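Local coordinates for glucose dehydrogenase (Serratia sp. FS14, PDB 7CDY), which belongs to the glucose/sorbosone dehydrogenase family of beta-propeller proteins and carries a bound calcium ion, at residues Glu317-Glu321 and Leu332-Glu336; Tyr136-Gly142 and Gly158-Thr164. The contacts are given in a common frame with arbitrary orientation. Residue numbers count along the deposited sequence, not the author numbering.

Interaction 1 (Glu317-Glu321 and Leu332-Glu336); sequences ERIRE and LLTDE
Strands 319-321 and 332-334 run antiparallel in a beta hairpin of a propeller sheet. Their axes approach to 4.7 Å, with 127° between their directions. Ile319 and Thr334 form a non-hydrogen-bonded pair, CA to CA 4.8 Å. A classic beta bulge then shifts the register: Arg320 and Glu321 both face Leu333. Arg320, with psi near -32°, takes up the shift. Arg320 N donates to Leu333 O (2.9 Å), and Leu333 N donates to Glu321 O (3.2 Å). Beyond the strand, Asp335 N donates to Arg318 O (2.8 Å). Ile319 and Thr334 share one face, where Ile319 CD1 lies 4.0 Å from Thr334 CG2. Ile319 CG2 also meets Leu332 CD1 at 4.0 Å. Asp335 (chi1 t) joins two arginines in a salt-bridge network, and its OD1 is hydrogen-bonded to ND1 of His13. Arg318 (chi1 m) brings NH2 to 2.8 Å from Asp335 OD2, near the guanidinium plane. Arg320 (chi1 t) folds back through p values of chi2 and chi3, placing NH2 3.0 Å from Asp335 OD2.

Interaction 2 (Tyr136-Gly142 and Gly158-Thr164); sequences YLFIALG and GKLVRLT
Residues 136-142 and 158-164 pair antiparallel around neighbouring strands 137-140 and 160-163 of a four-stranded propeller sheet. These strand axes approach to 4.6 Å at 158°. The register runs unbroken from Tyr136-Thr164 to Gly142-Gly158. Leu137 and Leu163 satisfy each other: Leu137 N to Leu163 O is 2.8 Å, Leu163 N to Leu137 O 2.9 Å. Likewise Ile139 N to Val161 O is 2.9 Å and Val161 N to Ile139 O 2.8 Å. Leu141 N donates to Lys159 O (2.9 Å), and Gly158 N to Gly142 O (3.0 Å). Ile139 CD1 meets Leu163 CD1 at 3.7 Å, on the face that Phe113 covers. On the other face, Arg162, trans at chi1 and chi2 and then turned by chi3 p, lays CG over the Phe138 ring, 4.0 Å from its centroid (CH-pi). Arg162 CZ sits over the Tyr136 ring, 4.7 Å from its centroid (cation-pi). Arg162 NH2 salt-bridges Asp172 and hydrogen-bonds Asn173. Arg162 thus packs on two aromatic rings while Asp172 compensates its buried charge.

Interaction 2 closes before interaction 1 opens along the chain. Their centres are 24 Å apart, on opposite sides of the chain's centre, and their nearest atoms are about 12 Å apart. The two contacts belong to different antiparallel sheets. Interaction 2 joins the two inner strands of the sheet 129-131, 137-140, 160-163 and 185-187. Interaction 1 pairs strand 330-334 with strand 319-324, at an edge of a sheet that also holds the N-terminal strand 3-19 and strand 339-345. That sheet brings the two ends of the chain together, consistent with closure of a propeller ring. Lys128 connects the neighbourhoods: it pairs with Glu321 of interaction 1 and backbone-bonds to Ala140 of interaction 2.

Interaction 1 (Glu317-Glu321 and Leu332-Glu336)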
ATOM      1  N   GLU A 317      17.789   6.042  -5.888  1.00 12.18           N
ATOM      2  CA  GLU A 317      16.673   5.203  -6.307  1.00 12.55           C
ATOM      3  C   GLU A 317      15.406   5.564  -5.539  1.00 11.60           C
ATOM      4  O   GLU A 317      15.429   5.721  -4.313  1.00 11.39           O
ATOM      5  CB  GLU A 317      17.033   3.728  -6.120  1.00 13.70           C
ATOM      6  CG  GLU A 317      18.180   3.306  -7.038  1.00 16.80           C
ATOM      7  CD  GLU A 317      18.744   1.922  -6.757  1.00 18.32           C
ATOM      8  OE1 GLU A 317      19.139   1.247  -7.735  1.00 21.00           O
ATOM      9  OE2 GLU A 317      18.825   1.509  -5.589  1.00 18.83           O
ATOM     10  N   ARG A 318      14.302   5.692  -6.275  1.00 11.84           N
ATOM     11  CA  ARG A 318      12.984   5.913  -5.693  1.00 10.44           C
ATOM     12  C   ARG A 318      12.490   4.612  -5.076  1.00  9.42           C
ATOM     13  O   ARG A 318      12.316   3.617  -5.785  1.00 11.99           O
ATOM     14  CB  ARG A 318      12.033   6.339  -6.805  1.00 11.00           C
ATOM     15  CG  ARG A 318      12.417   7.672  -7.444  1.00 12.24           C
ATOM     16  CD  ARG A 318      11.710   7.879  -8.777  1.00 15.81           C
ATOM     17  NE  ARG A 318      10.280   7.574  -8.726  1.00 20.08           N
ATOM     18  CZ  ARG A 318       9.350   8.417  -8.286  1.00 18.06           C
ATOM     19  NH1 ARG A 318       9.691   9.622  -7.844  1.00 19.36           N
ATOM     20  NH2 ARG A 318       8.073   8.053  -8.278  1.00 20.61           N
ATOM     21  N   ILE A 319      12.266   4.593  -3.766  1.00  9.94           N
ATOM     22  CA  ILE A 319      11.901   3.354  -3.077  1.00  9.89           C
ATOM     23  C   ILE A 319      10.379   3.236  -3.032  1.00 10.13           C
ATOM     24  O   ILE A 319       9.705   4.023  -2.363  1.00 10.13           O
ATOM     25  CB  ILE A 319      12.534   3.251  -1.684  1.00  9.59           C
ATOM     26  CG1 ILE A 319      14.066   3.378  -1.764  1.00 11.53           C
ATOM     27  CG2 ILE A 319      12.137   1.932  -1.020  1.00 10.93           C
ATOM     28  CD1 ILE A 319      14.726   2.462  -2.789  1.00 14.27           C
ATOM     29  N   ARG A 320       9.849   2.254  -3.759  1.00  9.25           N
ATOM     30  CA  ARG A 320       8.418   2.074  -3.957  1.00  8.66           C
ATOM     31  C   ARG A 320       7.803   1.049  -3.013  1.00  9.51           C
ATOM     32  O   ARG A 320       6.630   1.184  -2.624  1.00  9.42           O
ATOM     33  CB  ARG A 320       8.184   1.626  -5.407  1.00  9.28           C
ATOM     34  CG  ARG A 320       6.822   1.007  -5.739  1.00  9.86           C
ATOM     35  CD  ARG A 320       5.666   2.005  -5.720  1.00 10.05           C
ATOM     36  NE  ARG A 320       5.728   2.980  -6.805  1.00 10.00           N
ATOM     37  CZ  ARG A 320       4.994   4.088  -6.849  1.00 12.45           C
ATOM     38  NH1 ARG A 320       4.142   4.369  -5.871  1.00 13.16           N
ATOM     39  NH2 ARG A 320       5.122   4.929  -7.864  1.00 14.36           N
ATOM     40  N   GLU A 321       8.558   0.021  -2.638  1.00  8.38           N
ATOM     41  CA  GLU A 321       8.015  -1.105  -1.886  1.00  8.95           C
ATOM     42  C   GLU A 321       9.040  -1.544  -0.857  1.00  9.35           C
ATOM     43  O   GLU A 321      10.247  -1.489  -1.120  1.00 10.79           O
ATOM     44  CB  GLU A 321       7.723  -2.289  -2.832  1.00 10.56           C
ATOM     45  CG  GLU A 321       7.262  -3.598  -2.144  1.00 12.01           C
ATOM     46  CD  GLU A 321       5.846  -3.505  -1.583  1.00 11.75           C
ATOM     47  OE1 GLU A 321       5.558  -2.569  -0.809  1.00 11.82           O
ATOM     48  OE2 GLU A 321       5.006  -4.376  -1.905  1.00 11.81           O
ATOM     49  N   LEU A 332      13.273  -4.525  -1.250  1.00 10.13           N
ATOM     50  CA  LEU A 332      12.766  -3.276  -1.796  1.00  9.60           C
ATOM     51  C   LEU A 332      12.581  -3.390  -3.299  1.00  8.51           C
ATOM     52  O   LEU A 332      13.271  -4.172  -3.968  1.00 10.75           O
ATOM     53  CB  LEU A 332      13.754  -2.119  -1.559  1.00 10.52           C
ATOM     54  CG  LEU A 332      14.337  -1.896  -0.165  1.00 13.87           C
ATOM     55  CD1 LEU A 332      15.148  -0.601  -0.129  1.00 13.79           C
ATOM     56  CD2 LEU A 332      13.281  -1.894   0.911  1.00 18.80           C
ATOM     57  N   LEU A 333      11.657  -2.581  -3.832  1.00  9.23           N
ATOM     58  CA  LEU A 333      11.550  -2.340  -5.265  1.00  9.59           C
ATOM     59  C   LEU A 333      11.792  -0.868  -5.542  1.00  9.04           C
ATOM     60  O   LEU A 333      11.379  -0.008  -4.756  1.00  9.33           O
ATOM     61  CB  LEU A 333      10.157  -2.681  -5.799  1.00  9.23           C
ATOM     62  CG  LEU A 333       9.716  -4.136  -5.639  1.00  9.22           C
ATOM     63  CD1 LEU A 333       8.231  -4.318  -5.989  1.00 10.89           C
ATOM     64  CD2 LEU A 333      10.585  -5.066  -6.471  1.00 11.97           C
ATOM     65  N   THR A 334      12.455  -0.573  -6.656  1.00  9.32           N
ATOM     66  CA  THR A 334      12.714   0.806  -7.053  1.00  9.37           C
ATOM     67  C   THR A 334      11.813   1.203  -8.212  1.00 11.27           C
ATOM     68  O   THR A 334      11.579   0.409  -9.129  1.00 13.26           O
ATOM     69  CB  THR A 334      14.191   1.070  -7.386  1.00 11.52           C
ATOM     70  OG1 THR A 334      14.532   0.458  -8.640  1.00 13.28           O
ATOM     71  CG2 THR A 334      15.085   0.528  -6.297  1.00 14.28           C
ATOM     72  N   ASP A 335      11.295   2.432  -8.158  1.00 11.23           N
ATOM     73  CA  ASP A 335      10.290   2.897  -9.121  1.00 11.19           C
ATOM     74  C   ASP A 335      10.969   3.635 -10.268  1.00 13.08           C
ATOM     75  O   ASP A 335      11.069   4.862 -10.291  1.00 14.50           O
ATOM     76  CB  ASP A 335       9.254   3.792  -8.452  1.00 15.41           C
ATOM     77  CG  ASP A 335       8.240   4.345  -9.448  1.00 15.78           C
ATOM     78  OD1 ASP A 335       7.967   3.649 -10.453  1.00 17.71           O
ATOM     79  OD2 ASP A 335       7.737   5.472  -9.246  1.00 18.83           O
ATOM     80  N   GLU A 336      11.409   2.861 -11.252  1.00 12.69           N
ATOM     81  CA  GLU A 336      12.022   3.408 -12.454  1.00 13.77           C
ATOM     82  C   GLU A 336      11.776   2.442 -13.599  1.00 13.39           C
ATOM     83  O   GLU A 336      11.304   1.320 -13.400  1.00 13.39           O
ATOM     84  CB  GLU A 336      13.521   3.644 -12.266  1.00 18.71           C
ATOM     85  CG  GLU A 336      14.245   2.412 -11.808  1.00 19.32           C
ATOM     86  CD  GLU A 336      15.669   2.673 -11.366  1.00 27.28           C
ATOM     87  OE1 GLU A 336      16.456   3.220 -12.172  1.00 29.83           O
ATOM     88  OE2 GLU A 336      16.005   2.318 -10.214  1.00 24.42           O
TER
HETATM   89  O   HOH W   1       6.108   1.818  -9.396  1.00 15.74           O

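Interaction 2 (Tyr136-Gly142 and Gly158-Thr164)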
ATOM      1  N   TYR A 136      -9.080 -10.894   8.112  1.00 12.60           N
ATOM      2  CA  TYR A 136      -9.842  -9.878   7.398  1.00 11.23           C
ATOM      3  C   TYR A 136      -8.916  -9.080   6.488  1.00  9.71           C
ATOM      4  O   TYR A 136      -7.737  -8.858   6.798  1.00 11.60           O
ATOM      5  CB  TYR A 136     -10.556  -8.935   8.365  1.00 11.53           C
ATOM      6  CG  TYR A 136     -11.655  -9.631   9.146  1.00 13.59           C
ATOM      7  CD1 TYR A 136     -12.929  -9.780   8.610  1.00 12.03           C
ATOM      8  CD2 TYR A 136     -11.399 -10.161  10.405  1.00 17.49           C
ATOM      9  CE1 TYR A 136     -13.932 -10.429   9.323  1.00 12.07           C
ATOM     10  CE2 TYR A 136     -12.391 -10.813  11.127  1.00 16.16           C
ATOM     11  CZ  TYR A 136     -13.651 -10.932  10.578  1.00 13.94           C
ATOM     12  OH  TYR A 136     -14.647 -11.585  11.281  1.00 17.53           O
ATOM     13  N   LEU A 137      -9.458  -8.660   5.353  1.00  9.41           N
ATOM     14  CA  LEU A 137      -8.691  -7.966   4.326  1.00 10.15           C
ATOM     15  C   LEU A 137      -8.911  -6.465   4.446  1.00 10.15           C
ATOM     16  O   LEU A 137     -10.046  -5.991   4.337  1.00 10.45           O
ATOM     17  CB  LEU A 137      -9.136  -8.452   2.949  1.00 11.33           C
ATOM     18  CG  LEU A 137      -8.437  -7.779   1.764  1.00 11.69           C
ATOM     19  CD1 LEU A 137      -6.915  -7.958   1.816  1.00 11.91           C
ATOM     20  CD2 LEU A 137      -9.012  -8.317   0.453  1.00 15.30           C
ATOM     21  N   PHE A 138      -7.825  -5.720   4.660  1.00  9.13           N
ATOM     22  CA  PHE A 138      -7.844  -4.263   4.626  1.00  9.39           C
ATOM     23  C   PHE A 138      -7.374  -3.743   3.271  1.00  8.60           C
ATOM     24  O   PHE A 138      -6.392  -4.237   2.706  1.00  9.32           O
ATOM     25  CB  PHE A 138      -6.980  -3.682   5.743  1.00  9.58           C
ATOM     26  CG  PHE A 138      -7.627  -3.735   7.097  1.00 11.02           C
ATOM     27  CD1 PHE A 138      -7.706  -4.926   7.796  1.00 12.90           C
ATOM     28  CD2 PHE A 138      -8.149  -2.584   7.672  1.00 11.85           C
ATOM     29  CE1 PHE A 138      -8.315  -4.969   9.046  1.00 17.00           C
ATOM     30  CE2 PHE A 138      -8.740  -2.622   8.921  1.00 15.58           C
ATOM     31  CZ  PHE A 138      -8.825  -3.812   9.597  1.00 15.00           C
ATOM     32  N   ILE A 139      -8.094  -2.755   2.748  1.00  9.11           N
ATOM     33  CA  ILE A 139      -7.839  -2.187   1.429  1.00  9.74           C
ATOM     34  C   ILE A 139      -7.757  -0.673   1.583  1.00  8.42           C
ATOM     35  O   ILE A 139      -8.721  -0.040   2.028  1.00 10.75           O
ATOM     36  CB  ILE A 139      -8.966  -2.545   0.446  1.00  9.29           C
ATOM     37  CG1 ILE A 139      -9.184  -4.063   0.376  1.00 10.56           C
ATOM     38  CG2 ILE A 139      -8.685  -1.956  -0.914  1.00 11.24           C
ATOM     39  CD1 ILE A 139     -10.499  -4.444  -0.281  1.00 11.33           C
ATOM     40  N   ALA A 140      -6.630  -0.083   1.182  1.00  9.24           N
ATOM     41  CA  ALA A 140      -6.416   1.358   1.303  1.00 10.29           C
ATOM     42  C   ALA A 140      -6.725   2.021  -0.034  1.00  9.65           C
ATOM     43  O   ALA A 140      -6.129   1.668  -1.058  1.00 13.17           O
ATOM     44  CB  ALA A 140      -4.975   1.639   1.734  1.00 12.27           C
ATOM     45  N   LEU A 141      -7.637   2.989  -0.030  1.00  9.18           N
ATOM     46  CA  LEU A 141      -8.106   3.639  -1.248  1.00  8.87           C
ATOM     47  C   LEU A 141      -7.822   5.132  -1.231  1.00  9.39           C
ATOM     48  O   LEU A 141      -8.154   5.825  -0.262  1.00 10.66           O
ATOM     49  CB  LEU A 141      -9.608   3.422  -1.423  1.00  9.81           C
ATOM     50  CG  LEU A 141     -10.058   1.965  -1.519  1.00  9.55           C
ATOM     51  CD1 LEU A 141     -11.573   1.870  -1.475  1.00 11.48           C
ATOM     52  CD2 LEU A 141      -9.531   1.335  -2.801  1.00 11.46           C
ATOM     53  N   GLY A 142      -7.223   5.635  -2.321  1.00  9.27           N
ATOM     54  CA  GLY A 142      -7.092   7.065  -2.499  1.00  9.64           C
ATOM     55  C   GLY A 142      -8.412   7.700  -2.905  1.00  8.37           C
ATOM     56  O   GLY A 142      -9.410   7.038  -3.183  1.00  9.58           O
ATOM     57  N   GLY A 158     -10.872   7.809  -0.689  1.00  9.13           N
ATOM     58  CA  GLY A 158     -10.212   8.253   0.534  1.00 11.16           C
ATOM     59  C   GLY A 158     -10.614   7.467   1.757  1.00  9.80           C
ATOM     60  O   GLY A 158     -10.729   8.032   2.852  1.00  9.81           O
ATOM     61  N   LYS A 159     -10.850   6.176   1.585  1.00 10.09           N
ATOM     62  CA  LYS A 159     -11.320   5.300   2.642  1.00  9.22           C
ATOM     63  C   LYS A 159     -10.344   4.148   2.819  1.00 10.29           C
ATOM     64  O   LYS A 159      -9.689   3.702   1.865  1.00 11.93           O
ATOM     65  CB  LYS A 159     -12.675   4.671   2.269  1.00  9.94           C
ATOM     66  CG  LYS A 159     -13.757   5.653   1.841  1.00 10.56           C
ATOM     67  CD  LYS A 159     -14.107   6.575   2.984  1.00 10.49           C
ATOM     68  CE  LYS A 159     -15.357   7.427   2.736  1.00 10.58           C
ATOM     69  NZ  LYS A 159     -15.123   8.529   1.763  1.00 11.62           N
ATOM     70  N   LEU A 160     -10.233   3.676   4.050  1.00  8.43           N
ATOM     71  CA  LEU A 160      -9.722   2.345   4.336  0.59  9.64           C
ATOM     72  C   LEU A 160     -10.929   1.429   4.482  1.00  8.47           C
ATOM     73  O   LEU A 160     -11.884   1.775   5.184  1.00 10.76           O
ATOM     74  CB  LEU A 160      -8.917   2.370   5.633  0.59 11.65           C
ATOM     75  CG  LEU A 160      -8.254   1.081   6.102  0.59  9.99           C
ATOM     76  CD1 LEU A 160      -7.382   0.485   5.012  0.59 12.11           C
ATOM     77  CD2 LEU A 160      -7.437   1.335   7.349  0.59 12.79           C
ATOM     78  N   VAL A 161     -10.898   0.281   3.807  1.00  8.19           N
ATOM     79  CA  VAL A 161     -12.017  -0.652   3.760  1.00  8.71           C
ATOM     80  C   VAL A 161     -11.585  -1.942   4.444  1.00  9.22           C
ATOM     81  O   VAL A 161     -10.418  -2.335   4.357  1.00  9.88           O
ATOM     82  CB  VAL A 161     -12.387  -0.894   2.279  1.00 10.40           C
ATOM     83  CG1 VAL A 161     -13.064  -2.242   2.062  1.00 11.79           C
ATOM     84  CG2 VAL A 161     -13.248   0.249   1.756  1.00 10.76           C
ATOM     85  N   ARG A 162     -12.518  -2.591   5.153  1.00  9.28           N
ATOM     86  CA  ARG A 162     -12.283  -3.910   5.743  1.00  9.69           C
ATOM     87  C   ARG A 162     -13.351  -4.871   5.252  1.00 10.42           C
ATOM     88  O   ARG A 162     -14.551  -4.607   5.419  1.00 10.74           O
ATOM     89  CB  ARG A 162     -12.305  -3.882   7.270  1.00 11.11           C
ATOM     90  CG  ARG A 162     -11.952  -5.244   7.872  1.00 12.22           C
ATOM     91  CD  ARG A 162     -12.005  -5.271   9.395  1.00 14.48           C
ATOM     92  NE  ARG A 162     -13.368  -5.124   9.893  1.00 15.29           N
ATOM     93  CZ  ARG A 162     -13.946  -5.913  10.796  1.00 20.10           C
ATOM     94  NH1 ARG A 162     -13.302  -6.949  11.317  1.00 23.54           N
ATOM     95  NH2 ARG A 162     -15.186  -5.649  11.173  1.00 19.09           N
ATOM     96  N   LEU A 163     -12.920  -5.994   4.671  1.00  9.50           N
ATOM     97  CA  LEU A 163     -13.800  -7.026   4.129  1.00  9.60           C
ATOM     98  C   LEU A 163     -13.386  -8.395   4.652  1.00 11.37           C
ATOM     99  O   LEU A 163     -12.295  -8.579   5.190  1.00 10.44           O
ATOM    100  CB  LEU A 163     -13.762  -7.050   2.598  1.00 10.78           C
ATOM    101  CG  LEU A 163     -14.100  -5.735   1.893  1.00 12.37           C
ATOM    102  CD1 LEU A 163     -13.857  -5.862   0.398  1.00 14.64           C
ATOM    103  CD2 LEU A 163     -15.536  -5.322   2.182  1.00 14.70           C
ATOM    104  N   THR A 164     -14.276  -9.371   4.464  1.00 11.30           N
ATOM    105  CA  THR A 164     -13.881 -10.759   4.675  1.00 10.82           C
ATOM    106  C   THR A 164     -12.969 -11.221   3.542  1.00 14.51           C
ATOM    107  O   THR A 164     -12.778 -10.534   2.534  1.00 12.00           O
ATOM    108  CB  THR A 164     -15.102 -11.688   4.714  1.00 10.32           C
ATOM    109  OG1 THR A 164     -15.648 -11.814   3.395  1.00 10.96           O
ATOM    110  CG2 THR A 164     -16.178 -11.168   5.693  1.00 14.11           C
TER